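Local coordinates for enoyl-CoA hydratase subunit I (Geobacillus kaustophilus, PDB 2PBP), which probably acts as an enoyl-CoA hydratase, a hydro-lyase of the crotonase family that adds water across the double bond of enoyl-CoA thioesters, at residues Q145-L150 / L174-R179. Numbering follows the deposited sequence.
Sequences QRLTKL and LGIVNR
Ile176 meets two leucines one turn apart on helix 143-151, Leu147 and Leu150, and no hydrogen bond joins 145-150 to 174-179. The branch CG1-CD1 of Ile176 does the touching. Its CD1 lies 3.9 Å from CD1 of Leu147, methyl against methyl, while one carbon further in, CG1 of Ile176 is 4.2 Å from CD1 of Leu150; in both pairs the side chains cross at a slant. Leu147 has CG anti to its backbone N (chi1 -170°), and its CD1 extends from the helix to Ile176. In Leu150 the CA-CB bond itself heads for the other segment, and CD2 comes 4.4 Å from the carbonyl O of Gly175, a loose approach. Gly175 has positive phi (88°) and ends helix 168-173 in a Schellman motif, after which the chain delivers Ile176 to the leucines. Leu115 of helix 109-115 touches both Leu150 and Ile176, Phe111 packs on Leu147, and Leu150 also meets Pro153 of the second subunit. The arrangement is a largely buried apolar contact of the crotonase-like fold, reaching the second subunit at Leu150, that joins helix 143-151 to the connection between helix 168-173 and strand 179-181.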
loop_
_atom_site.group_PDB
_atom_site.type_symbol
_atom_site.label_atom_id
_atom_site.label_comp_id
_atom_site.label_asym_id
_atom_site.label_seq_id
_atom_site.Cartn_x
_atom_site.Cartn_y
_atom_site.Cartn_z
ATOM N N GLN A 145 -8.931 -7.795 -13.736
ATOM C CA GLN A 145 -8.546 -6.506 -13.180
ATOM C C GLN A 145 -7.733 -6.615 -11.898
ATOM O O GLN A 145 -6.615 -6.101 -11.816
ATOM C CB GLN A 145 -9.792 -5.655 -12.919
ATOM C CG GLN A 145 -10.669 -5.442 -14.148
ATOM C CD GLN A 145 -9.895 -4.864 -15.318
ATOM O OE1 GLN A 145 -9.667 -5.542 -16.324
ATOM N NE2 GLN A 145 -9.475 -3.612 -15.189
ATOM N N ARG A 146 -8.292 -7.286 -10.897
ATOM C CA ARG A 146 -7.600 -7.426 -9.624
ATOM C C ARG A 146 -6.284 -8.191 -9.723
ATOM O O ARG A 146 -5.309 -7.822 -9.067
ATOM C CB ARG A 146 -8.522 -8.074 -8.587
ATOM C CG ARG A 146 -9.701 -7.187 -8.168
ATOM C CD ARG A 146 -10.348 -7.701 -6.885
ATOM N NE ARG A 146 -11.308 -6.759 -6.311
ATOM C CZ ARG A 146 -12.610 -6.744 -6.580
ATOM N NH1 ARG A 146 -13.134 -7.626 -7.422
ATOM N NH2 ARG A 146 -13.394 -5.844 -5.999
ATOM N N LEU A 147 -6.234 -9.239 -10.539
ATOM C CA LEU A 147 -4.992 -9.999 -10.670
ATOM C C LEU A 147 -3.891 -9.142 -11.295
ATOM O O LEU A 147 -2.754 -9.142 -10.826
ATOM C CB LEU A 147 -5.200 -11.261 -11.522
ATOM C CG LEU A 147 -4.017 -12.241 -11.503
ATOM C CD1 LEU A 147 -3.902 -12.857 -10.114
ATOM C CD2 LEU A 147 -4.211 -13.345 -12.539
ATOM N N THR A 148 -4.234 -8.403 -12.347
ATOM C CA THR A 148 -3.263 -7.551 -13.025
ATOM C C THR A 148 -2.713 -6.461 -12.105
ATOM O O THR A 148 -1.518 -6.162 -12.125
ATOM C CB THR A 148 -3.884 -6.898 -14.276
ATOM O OG1 THR A 148 -4.281 -7.924 -15.197
ATOM C CG2 THR A 148 -2.875 -5.978 -14.959
ATOM N N LYS A 149 -3.581 -5.862 -11.300
ATOM C CA LYS A 149 -3.134 -4.817 -10.387
ATOM C C LYS A 149 -2.203 -5.384 -9.322
ATOM O O LYS A 149 -1.282 -4.707 -8.870
ATOM C CB LYS A 149 -4.332 -4.131 -9.723
ATOM C CG LYS A 149 -5.176 -3.301 -10.685
ATOM C CD LYS A 149 -6.190 -2.446 -9.944
ATOM C CE LYS A 149 -7.045 -1.626 -10.905
ATOM N NZ LYS A 149 -6.241 -0.683 -11.736
ATOM N N LEU A 150 -2.428 -6.634 -8.932
ATOM C CA LEU A 150 -1.598 -7.257 -7.910
ATOM C C LEU A 150 -0.245 -7.782 -8.380
ATOM O O LEU A 150 0.755 -7.613 -7.684
ATOM C CB LEU A 150 -2.357 -8.402 -7.234
ATOM C CG LEU A 150 -3.493 -8.019 -6.283
ATOM C CD1 LEU A 150 -4.259 -9.268 -5.874
ATOM C CD2 LEU A 150 -2.916 -7.318 -5.057
ATOM N N LEU A 174 3.698 -13.862 -4.451
ATOM C CA LEU A 174 3.276 -12.790 -5.348
ATOM C C LEU A 174 2.551 -11.665 -4.618
ATOM O O LEU A 174 2.281 -10.614 -5.200
ATOM C CB LEU A 174 2.379 -13.353 -6.457
ATOM C CG LEU A 174 3.051 -14.273 -7.482
ATOM C CD1 LEU A 174 2.000 -14.892 -8.390
ATOM C CD2 LEU A 174 4.067 -13.482 -8.296
ATOM N N GLY A 175 2.235 -11.881 -3.345
ATOM C CA GLY A 175 1.556 -10.851 -2.582
ATOM C C GLY A 175 0.044 -10.896 -2.683
ATOM O O GLY A 175 -0.640 -9.932 -2.334
ATOM N N ILE A 176 -0.480 -12.012 -3.180
ATOM C CA ILE A 176 -1.922 -12.185 -3.306
ATOM C C ILE A 176 -2.464 -12.746 -1.991
ATOM O O ILE A 176 -3.501 -12.299 -1.493
ATOM C CB ILE A 176 -2.265 -13.159 -4.449
ATOM C CG1 ILE A 176 -1.745 -12.598 -5.777
ATOM C CG2 ILE A 176 -3.772 -13.385 -4.502
ATOM C CD1 ILE A 176 -1.715 -13.599 -6.930
ATOM N N VAL A 177 -1.753 -13.727 -1.442
ATOM C CA VAL A 177 -2.129 -14.361 -0.181
ATOM C C VAL A 177 -1.239 -13.827 0.941
ATOM O O VAL A 177 -0.026 -13.684 0.771
ATOM C CB VAL A 177 -1.991 -15.901 -0.267
ATOM C CG1 VAL A 177 -2.027 -16.518 1.129
ATOM C CG2 VAL A 177 -3.130 -16.473 -1.112
ATOM N N ASN A 178 -1.846 -13.531 2.085
ATOM C CA ASN A 178 -1.107 -12.985 3.220
ATOM C C ASN A 178 -0.319 -14.033 4.006
ATOM O O ASN A 178 0.785 -13.757 4.486
ATOM C CB ASN A 178 -2.069 -12.232 4.139
ATOM C CG ASN A 178 -2.607 -10.955 3.495
ATOM O OD1 ASN A 178 -1.936 -9.922 3.477
ATOM N ND2 ASN A 178 -3.813 -11.032 2.949
ATOM N N ARG A 179 -0.882 -15.228 4.144
ATOM C CA ARG A 179 -0.202 -16.303 4.855
ATOM C C ARG A 179 -0.801 -17.656 4.507
ATOM O O ARG A 179 -1.972 -17.756 4.128
ATOM C CB ARG A 179 -0.270 -16.087 6.370
ATOM C CG ARG A 179 -1.634 -16.328 6.983
ATOM C CD ARG A 179 -1.577 -16.242 8.501
ATOM N NE ARG A 179 -0.566 -17.134 9.066
ATOM C CZ ARG A 179 -0.453 -17.410 10.362
ATOM N NH1 ARG A 179 -1.292 -16.866 11.234
ATOM N NH2 ARG A 179 0.500 -18.229 10.787
#